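LbaCas13a H328A (C2c2) (Lachnospiraceae bacterium NK4A179, PDB 5WLH) binds a pre-crRNA as its guide and, as a CRISPR-Cas13a nuclease, probably cleaves RNA targets matched by that guide. Local coordinates at residues 443-448 and 1231-1236. Residues are numbered along the deposited sequence; the frame is centred on the assembly and turned at random.
With nucleotides of chain B.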
loop_
_atom_site.group_PDB
_atom_site.type_symbol
_atom_site.label_atom_id
_atom_site.label_comp_id
_atom_site.label_asym_id
_atom_site.label_seq_id
_atom_site.Cartn_x
_atom_site.Cartn_y
_atom_site.Cartn_z
ATOM N N TYR A 443 5.361 13.655 16.256
ATOM C CA TYR A 443 4.098 13.565 16.966
ATOM C C TYR A 443 3.275 14.828 16.764
ATOM O O TYR A 443 2.072 14.755 16.503
ATOM C CB TYR A 443 4.366 13.307 18.449
ATOM C CG TYR A 443 3.135 12.904 19.215
ATOM C CD1 TYR A 443 2.631 11.612 19.133
ATOM C CD2 TYR A 443 2.463 13.826 20.009
ATOM C CE1 TYR A 443 1.486 11.248 19.826
ATOM C CE2 TYR A 443 1.324 13.463 20.706
ATOM C CZ TYR A 443 0.846 12.182 20.618
ATOM O OH TYR A 443 -0.284 11.841 21.333
ATOM N N ILE A 444 3.916 15.996 16.856
ATOM C CA ILE A 444 3.226 17.249 16.558
ATOM C C ILE A 444 2.719 17.249 15.120
ATOM O O ILE A 444 1.579 17.629 14.849
ATOM C CB ILE A 444 4.156 18.445 16.818
ATOM C CG1 ILE A 444 4.694 18.403 18.250
ATOM C CG2 ILE A 444 3.412 19.761 16.563
ATOM C CD1 ILE A 444 5.851 19.415 18.412
ATOM N N SER A 445 3.569 16.831 14.177
ATOM C CA SER A 445 3.171 16.808 12.774
ATOM C C SER A 445 1.908 15.977 12.570
ATOM O O SER A 445 0.917 16.451 11.994
ATOM C CB SER A 445 4.314 16.258 11.927
ATOM O OG SER A 445 3.925 16.153 10.573
ATOM N N ILE A 446 1.905 14.746 13.078
ATOM C CA ILE A 446 0.787 13.863 12.764
ATOM C C ILE A 446 -0.484 14.322 13.457
ATOM O O ILE A 446 -1.597 14.050 12.972
ATOM C CB ILE A 446 1.131 12.402 13.127
ATOM C CG1 ILE A 446 1.297 12.239 14.639
ATOM C CG2 ILE A 446 2.354 11.938 12.309
ATOM C CD1 ILE A 446 1.548 10.759 15.085
ATOM N N LYS A 447 -0.360 15.041 14.582
ATOM C CA LYS A 447 -1.567 15.546 15.231
ATOM C C LYS A 447 -2.174 16.715 14.453
ATOM O O LYS A 447 -3.398 16.807 14.327
ATOM C CB LYS A 447 -1.268 15.943 16.675
ATOM C CG LYS A 447 -0.931 14.745 17.562
ATOM C CD LYS A 447 -2.003 13.659 17.468
ATOM C CE LYS A 447 -1.637 12.454 18.332
ATOM N NZ LYS A 447 -2.648 11.346 18.264
ATOM N N TYR A 448 -1.354 17.639 13.940
ATOM C CA TYR A 448 -1.956 18.675 13.101
ATOM C C TYR A 448 -2.581 18.057 11.859
ATOM O O TYR A 448 -3.676 18.442 11.444
ATOM C CB TYR A 448 -0.918 19.712 12.693
ATOM C CG TYR A 448 -0.625 20.725 13.757
ATOM C CD1 TYR A 448 -1.639 21.494 14.323
ATOM C CD2 TYR A 448 0.678 20.943 14.177
ATOM C CE1 TYR A 448 -1.358 22.440 15.312
ATOM C CE2 TYR A 448 0.961 21.870 15.161
ATOM C CZ TYR A 448 -0.052 22.623 15.713
ATOM O OH TYR A 448 0.265 23.569 16.671
ATOM N N GLU A 1231 7.941 24.009 9.667
ATOM C CA GLU A 1231 9.120 23.462 10.340
ATOM C C GLU A 1231 8.829 22.133 11.052
ATOM O O GLU A 1231 9.759 21.347 11.270
ATOM C CB GLU A 1231 9.668 24.492 11.330
ATOM C CG GLU A 1231 8.815 24.690 12.588
ATOM C CD GLU A 1231 7.666 25.672 12.393
ATOM O OE1 GLU A 1231 7.585 26.318 11.320
ATOM O OE2 GLU A 1231 6.840 25.778 13.321
ATOM N N ILE A 1232 7.569 21.885 11.429
ATOM C CA ILE A 1232 7.137 20.622 12.022
ATOM C C ILE A 1232 6.982 19.556 10.953
ATOM O O ILE A 1232 7.291 18.378 11.171
ATOM C CB ILE A 1232 5.812 20.852 12.780
ATOM C CG1 ILE A 1232 6.023 21.870 13.899
ATOM C CG2 ILE A 1232 5.214 19.564 13.316
ATOM C CD1 ILE A 1232 6.937 21.367 14.977
ATOM N N PHE A 1233 6.471 19.954 9.794
ATOM C CA PHE A 1233 6.192 19.044 8.693
ATOM C C PHE A 1233 7.444 18.613 7.938
ATOM O O PHE A 1233 7.518 17.475 7.438
ATOM C CB PHE A 1233 5.212 19.754 7.757
ATOM C CG PHE A 1233 4.606 18.878 6.726
ATOM C CD1 PHE A 1233 3.445 18.179 6.999
ATOM C CD2 PHE A 1233 5.156 18.804 5.462
ATOM C CE1 PHE A 1233 2.863 17.379 6.021
ATOM C CE2 PHE A 1233 4.571 18.007 4.473
ATOM C CZ PHE A 1233 3.430 17.295 4.769
ATOM N N GLU A 1234 8.446 19.479 7.849
ATOM C CA GLU A 1234 9.558 19.252 6.938
ATOM C C GLU A 1234 10.743 20.075 7.419
ATOM O O GLU A 1234 10.644 20.834 8.381
ATOM C CB GLU A 1234 9.166 19.639 5.507
ATOM C CG GLU A 1234 8.992 21.159 5.347
ATOM C CD GLU A 1234 8.460 21.576 3.987
ATOM O OE1 GLU A 1234 8.519 22.787 3.667
ATOM O OE2 GLU A 1234 7.993 20.701 3.234
ATOM N N ASN A 1235 11.878 19.907 6.745
ATOM C CA ASN A 1235 13.005 20.814 6.918
ATOM C C ASN A 1235 12.806 21.958 5.931
ATOM O O ASN A 1235 12.950 21.772 4.716
ATOM C CB ASN A 1235 14.325 20.078 6.685
ATOM C CG ASN A 1235 15.535 20.969 6.871
ATOM O OD1 ASN A 1235 15.439 22.200 6.811
ATOM N ND2 ASN A 1235 16.695 20.347 7.069
ATOM N N ILE A 1236 12.470 23.140 6.457
ATOM C CA ILE A 1236 12.108 24.298 5.637
ATOM C C ILE A 1236 13.175 24.606 4.590
ATOM O O ILE A 1236 12.859 24.939 3.442
ATOM C CB ILE A 1236 11.842 25.511 6.548
ATOM C CG1 ILE A 1236 10.512 25.334 7.270
ATOM C CG2 ILE A 1236 11.837 26.808 5.749
ATOM C CD1 ILE A 1236 9.337 25.466 6.354
ATOM P P G B 2 21.223 23.050 10.393
ATOM O OP1 G B 2 22.674 22.698 10.368
ATOM O OP2 G B 2 20.646 23.868 9.295
ATOM O "O5'" G B 2 20.366 21.708 10.526
ATOM C "C5'" G B 2 20.524 20.849 11.653
ATOM C "C4'" G B 2 19.470 19.767 11.727
ATOM O "O4'" G B 2 18.153 20.351 11.938
ATOM C "C3'" G B 2 19.336 18.871 10.497
ATOM O "O3'" G B 2 18.938 17.581 10.936
ATOM C "C2'" G B 2 18.166 19.502 9.758
ATOM O "O2'" G B 2 17.505 18.650 8.846
ATOM C "C1'" G B 2 17.271 19.897 10.924
ATOM N N9 G B 2 16.339 20.968 10.596
ATOM C C8 G B 2 16.712 22.212 10.148
ATOM N N7 G B 2 15.689 22.980 9.918
ATOM C C5 G B 2 14.588 22.185 10.216
ATOM C C6 G B 2 13.203 22.516 10.150
ATOM O O6 G B 2 12.703 23.581 9.790
ATOM N N1 G B 2 12.390 21.468 10.552
ATOM C C2 G B 2 12.845 20.237 10.953
ATOM N N2 G B 2 11.876 19.361 11.302
ATOM N N3 G B 2 14.147 19.911 11.020
ATOM C C4 G B 2 14.959 20.937 10.647
ATOM P P C B 11 -1.184 8.333 20.060
ATOM O OP1 C B 11 -1.511 9.716 20.426
ATOM O OP2 C B 11 -0.232 7.547 20.898
ATOM O "O5'" C B 11 -2.502 7.474 20.039
ATOM C "C5'" C B 11 -3.729 8.039 19.607
ATOM C "C4'" C B 11 -4.847 7.067 19.812
ATOM O "O4'" C B 11 -4.607 5.854 19.053
ATOM C "C3'" C B 11 -5.013 6.558 21.229
ATOM O "O3'" C B 11 -5.654 7.480 22.058
ATOM C "C2'" C B 11 -5.808 5.289 21.009
ATOM O "O2'" C B 11 -7.125 5.631 20.602
ATOM C "C1'" C B 11 -5.102 4.740 19.780
ATOM N N1 C B 11 -3.964 3.858 20.110
ATOM C C2 C B 11 -4.227 2.533 20.440
ATOM O O2 C B 11 -5.417 2.151 20.499
ATOM N N3 C B 11 -3.193 1.713 20.691
ATOM C C4 C B 11 -1.935 2.171 20.616
ATOM N N4 C B 11 -0.931 1.325 20.875
ATOM C C5 C B 11 -1.640 3.527 20.278
ATOM C C6 C B 11 -2.681 4.328 20.034
ATOM P P C B 10 4.112 6.300 17.273
ATOM O OP1 C B 10 4.841 7.512 17.761
ATOM O OP2 C B 10 4.237 4.947 17.897
ATOM O "O5'" C B 10 2.546 6.567 17.381
ATOM C "C5'" C B 10 1.927 7.683 16.762
ATOM C "C4'" C B 10 0.448 7.440 16.595
ATOM O "O4'" C B 10 0.251 6.241 15.805
ATOM C "C3'" C B 10 -0.333 7.161 17.874
ATOM O "O3'" C B 10 -0.699 8.355 18.537
ATOM C "C2'" C B 10 -1.525 6.358 17.358
ATOM O "O2'" C B 10 -2.451 7.218 16.698
ATOM C "C1'" C B 10 -0.857 5.519 16.280
ATOM N N1 C B 10 -0.388 4.211 16.788
ATOM C C2 C B 10 -1.349 3.207 16.924
ATOM O O2 C B 10 -2.543 3.456 16.632
ATOM N N3 C B 10 -0.955 1.994 17.357
ATOM C C4 C B 10 0.330 1.783 17.660
ATOM N N4 C B 10 0.679 0.566 18.084
ATOM C C5 C B 10 1.335 2.796 17.533
ATOM C C6 C B 10 0.937 3.995 17.103
#
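In Ile1232 a chi1 of -61° sets CG1 beside the backbone N and leaves the CG2 methyl on the opposite side from that N, where it meets Ile444 and Ser445 of the 443-448 helix. Ile444 also holds its CG2 anti to N, and Ile444 CG2 touches Ile1232 CG2 at 3.7 Å. The two isoleucine side chains cross at about a right angle. Ile1232 CG2 also lies 3.3 Å from Ser445 N, so the branch presses on helix backbone. Ser445 CB adds an apolar touch to the same methyl, while its OG is hydrogen-bonded to the carbonyl of Tyr1276. No hydrogen bond joins the two segments.

Each segment holds a different part of the RNA on its far side. Tyr443 OH donates to OP1 of C11 of chain B at 2.6 Å, with the phosphorus in the ring plane at the edge. Lys447 NZ makes a second hydrogen bond to OP1 of C11 of chain B at 2.9 Å, so two donors grip this oxygen. Across the contact, Glu1231 O accepts from N1 of G2 of chain B at 2.7 Å and also from N2. Asn1235 ND2 lies 2.6 Å from O2' of G2 of chain B. With an alanine in place of Asn1235, this ribose hydroxyl would probably lose its amide neighbour, and the nucleotide would be held less firmly. A small, buried, mainly apolar contact thus joins two RNA-binding surfaces.

Helix 268-287 lies against both isoleucines, through Phe283 and Tyr287. Phe1233 stacks on Tyr1276 and meets Phe1136 edge-to-face. Phe1136 belongs to helix 1106-1145, which packs against both helix 429-458 and the short helix 1230-1233.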